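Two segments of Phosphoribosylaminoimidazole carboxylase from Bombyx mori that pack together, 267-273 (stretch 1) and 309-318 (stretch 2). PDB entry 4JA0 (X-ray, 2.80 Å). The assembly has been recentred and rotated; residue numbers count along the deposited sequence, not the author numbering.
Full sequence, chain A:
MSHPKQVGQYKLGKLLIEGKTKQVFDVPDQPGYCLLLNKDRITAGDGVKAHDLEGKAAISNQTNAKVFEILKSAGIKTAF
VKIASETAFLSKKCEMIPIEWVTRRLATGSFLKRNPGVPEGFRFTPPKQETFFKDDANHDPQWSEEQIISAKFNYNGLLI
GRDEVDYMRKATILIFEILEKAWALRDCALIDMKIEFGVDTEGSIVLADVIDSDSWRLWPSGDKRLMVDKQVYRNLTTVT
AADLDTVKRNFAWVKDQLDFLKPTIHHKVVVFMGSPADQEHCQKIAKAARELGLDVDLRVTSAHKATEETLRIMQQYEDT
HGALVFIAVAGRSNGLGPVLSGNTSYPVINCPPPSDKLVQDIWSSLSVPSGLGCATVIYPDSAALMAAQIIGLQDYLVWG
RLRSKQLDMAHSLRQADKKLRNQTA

Stretch 1, residues 267-273: HKVVVFM
Stretch 2 (309-318) ETLRIMQQYE

A seven-residue β-strand, 267-273, lies against a helix that begins before residue 309 and includes 309-316. Their N-to-C directions are nearly antiparallel, at 170°, and the axes approach to 11.0 Å, so the gap is bridged mainly by side chains. The register is fixed by two CA pairs: Val270 CA sits 8.3 Å from Tyr317 CA, and Phe272 CA 8.9 Å from Thr310 CA. Build the strand with phi between about -94° and -156° and psi between 115° and 158°, and the helix near -70/-35. Its backbone ladder includes Ile313 N to Glu309 O at 2.9 Å, Met314 N to Thr310 O at 3.1 Å and Gln315 N to Leu311 O at 2.9 Å.

The first rule is alternation. His267, Val269, Val271 and Met273 make no contact with the helix, whereas Lys268, Val270 and Phe272 direct their CA-to-CB bonds toward it.

Lys268 makes a slight contact. With chi angles t, p, p, t, it offers its aliphatic stem to the tyrosine, CG lying 4.3 Å from Tyr317 CE1; no salt bridge or hydrogen bond is involved.

Val270, chi1 t, makes the CH-pi contact of this interface. Its CG2 stands over one face of the Tyr317 ring, 3.6 Å from the centroid and 15° off the normal, and also comes within 3.5 Å of Tyr317 CD1. Tyr317 has chi1 -79° (m) and chi2 -70°, which presents one face of its ring to Val270 CG2, while its OH is hydrogen-bonded elsewhere in the structure.

Phe272, chi1 -75° (m) and chi2 -13°, is the strand residue most covered by the helix. It touches residues on successive turns: CZ meets Ile313 CG2 at 3.7 Å, CE2 meets Met314 CB at 3.9 Å, and CE1 meets Tyr317 CE2 at 4.2 Å. Both Met314 CB and Tyr317 CE2 lie at the edge of the phenyl ring, near its plane. Phe272 CE2 also comes within 4.4 Å of Thr310 O, a carbonyl already engaged by Met314 N.

On the helix, Ile313 (m, t) and Tyr317 point toward the strand, one turn apart. Thr310 (m) and Met314 point sideways; Met314, with chi1 84° (p), chi2 122° between wells and chi3 t, leads its end away, leaving CB to meet Phe272. Leu311 points away.

No hydrogen bond crosses the contact. The 253 Å² buried in total comes largely from Phe272, Tyr317 and Val270: two aromatics and a branched aliphatic.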

# COMPACT_ATOMS: atom_id res chain seq x y z
N HIS A 267 17.31 26.56 27.85
CA HIS A 267 16.37 25.86 26.98
C HIS A 267 16.04 24.50 27.53
O HIS A 267 16.76 23.95 28.36
CB HIS A 267 16.90 25.75 25.55
CG HIS A 267 18.31 25.24 25.48
ND1 HIS A 267 18.67 23.95 25.83
CD2 HIS A 267 19.46 25.88 25.14
CE1 HIS A 267 19.97 23.81 25.68
NE2 HIS A 267 20.48 24.96 25.27
N LYS A 268 14.90 23.99 27.10
CA LYS A 268 14.50 22.66 27.50
C LYS A 268 13.87 21.99 26.29
O LYS A 268 13.05 22.59 25.58
CB LYS A 268 13.52 22.72 28.68
CG LYS A 268 13.03 21.37 29.16
CD LYS A 268 14.10 20.63 29.95
CE LYS A 268 14.39 21.36 31.27
NZ LYS A 268 15.33 20.60 32.15
N VAL A 269 14.29 20.75 26.07
CA VAL A 269 13.66 19.83 25.13
C VAL A 269 12.90 18.83 25.99
O VAL A 269 13.47 18.18 26.87
CB VAL A 269 14.71 19.10 24.26
CG1 VAL A 269 14.10 17.92 23.56
CG2 VAL A 269 15.31 20.04 23.26
N VAL A 270 11.59 18.76 25.79
CA VAL A 270 10.77 17.81 26.55
C VAL A 270 10.25 16.72 25.61
O VAL A 270 9.61 17.03 24.60
CB VAL A 270 9.60 18.51 27.26
CG1 VAL A 270 8.88 17.53 28.16
CG2 VAL A 270 10.10 19.69 28.06
N VAL A 271 10.52 15.47 25.95
CA VAL A 271 9.97 14.36 25.18
C VAL A 271 8.79 13.75 25.92
O VAL A 271 8.96 13.19 27.00
CB VAL A 271 11.03 13.28 24.94
CG1 VAL A 271 10.49 12.24 23.98
CG2 VAL A 271 12.29 13.90 24.37
N PHE A 272 7.59 13.84 25.36
CA PHE A 272 6.43 13.15 25.94
C PHE A 272 6.27 11.80 25.27
O PHE A 272 6.10 11.75 24.05
CB PHE A 272 5.14 13.94 25.71
CG PHE A 272 4.98 15.15 26.57
CD1 PHE A 272 5.80 15.38 27.65
CD2 PHE A 272 3.97 16.07 26.29
CE1 PHE A 272 5.63 16.51 28.44
CE2 PHE A 272 3.81 17.20 27.07
CZ PHE A 272 4.64 17.42 28.14
N MET A 273 6.31 10.72 26.04
CA MET A 273 5.95 9.42 25.49
C MET A 273 4.58 9.00 26.04
O MET A 273 4.30 9.18 27.23
CB MET A 273 7.01 8.37 25.81
CG MET A 273 7.22 8.24 27.28
SD MET A 273 8.84 7.68 27.81
CE MET A 273 8.62 5.95 27.56
N GLU A 309 -4.36 15.92 32.25
CA GLU A 309 -3.03 15.99 32.87
C GLU A 309 -1.95 16.21 31.81
O GLU A 309 -0.90 16.81 32.09
CB GLU A 309 -2.75 14.74 33.71
CG GLU A 309 -1.38 14.67 34.41
CD GLU A 309 -1.20 15.68 35.58
OE1 GLU A 309 -2.14 16.45 35.89
OE2 GLU A 309 -0.10 15.69 36.21
N THR A 310 -2.18 15.72 30.60
CA THR A 310 -1.28 15.97 29.50
C THR A 310 -1.11 17.48 29.25
O THR A 310 0.01 18.00 29.20
CB THR A 310 -1.79 15.24 28.23
OG1 THR A 310 -1.59 13.83 28.38
CG2 THR A 310 -1.07 15.70 26.99
N LEU A 311 -2.23 18.20 29.13
CA LEU A 311 -2.21 19.65 29.00
C LEU A 311 -1.63 20.34 30.23
O LEU A 311 -0.92 21.34 30.10
CB LEU A 311 -3.61 20.18 28.70
CG LEU A 311 -4.22 19.73 27.36
CD1 LEU A 311 -5.54 20.43 27.08
CD2 LEU A 311 -3.23 19.95 26.21
N ARG A 312 -1.93 19.82 31.42
CA ARG A 312 -1.43 20.44 32.64
C ARG A 312 0.11 20.33 32.70
O ARG A 312 0.78 21.27 33.11
CB ARG A 312 -2.09 19.82 33.89
N ILE A 313 0.66 19.21 32.25
CA ILE A 313 2.10 19.03 32.27
C ILE A 313 2.76 19.96 31.27
O ILE A 313 3.76 20.61 31.57
CB ILE A 313 2.50 17.58 31.98
CG1 ILE A 313 1.96 16.65 33.08
CG2 ILE A 313 4.00 17.44 31.83
CD1 ILE A 313 2.47 15.24 32.99
N MET A 314 2.16 20.09 30.09
CA MET A 314 2.76 20.95 29.09
C MET A 314 2.62 22.43 29.46
O MET A 314 3.45 23.25 29.08
CB MET A 314 2.19 20.68 27.71
CG MET A 314 0.90 21.40 27.45
SD MET A 314 0.97 22.47 26.01
CE MET A 314 -0.29 23.64 26.46
N GLN A 315 1.58 22.75 30.23
CA GLN A 315 1.41 24.13 30.66
C GLN A 315 2.48 24.48 31.69
O GLN A 315 2.98 25.61 31.73
CB GLN A 315 -0.01 24.35 31.21
CG GLN A 315 -1.05 24.57 30.12
CD GLN A 315 -2.50 24.35 30.56
OE1 GLN A 315 -2.78 23.74 31.60
NE2 GLN A 315 -3.43 24.87 29.76
N GLN A 316 2.93 23.48 32.44
CA GLN A 316 3.96 23.72 33.44
C GLN A 316 5.28 24.05 32.78
O GLN A 316 6.00 24.92 33.26
CB GLN A 316 4.09 22.51 34.36
CG GLN A 316 2.89 22.32 35.28
CD GLN A 316 2.90 20.98 35.96
OE1 GLN A 316 3.69 20.10 35.61
NE2 GLN A 316 2.04 20.82 36.96
N TYR A 317 5.55 23.42 31.64
CA TYR A 317 6.76 23.70 30.87
C TYR A 317 6.66 25.07 30.20
O TYR A 317 7.67 25.73 29.97
CB TYR A 317 7.03 22.58 29.85
CG TYR A 317 7.65 21.36 30.47
CD1 TYR A 317 8.95 21.40 30.93
CD2 TYR A 317 6.93 20.19 30.62
CE1 TYR A 317 9.54 20.30 31.52
CE2 TYR A 317 7.51 19.08 31.21
CZ TYR A 317 8.81 19.14 31.66
OH TYR A 317 9.42 18.05 32.25
N GLU A 318 5.43 25.50 29.94
CA GLU A 318 5.16 26.78 29.31
C GLU A 318 5.38 27.99 30.24
O GLU A 318 5.33 29.14 29.79
CB GLU A 318 3.74 26.79 28.75
CG GLU A 318 3.60 26.10 27.41
CD GLU A 318 2.26 26.37 26.74
OE1 GLU A 318 2.19 26.38 25.49
OE2 GLU A 318 1.28 26.58 27.48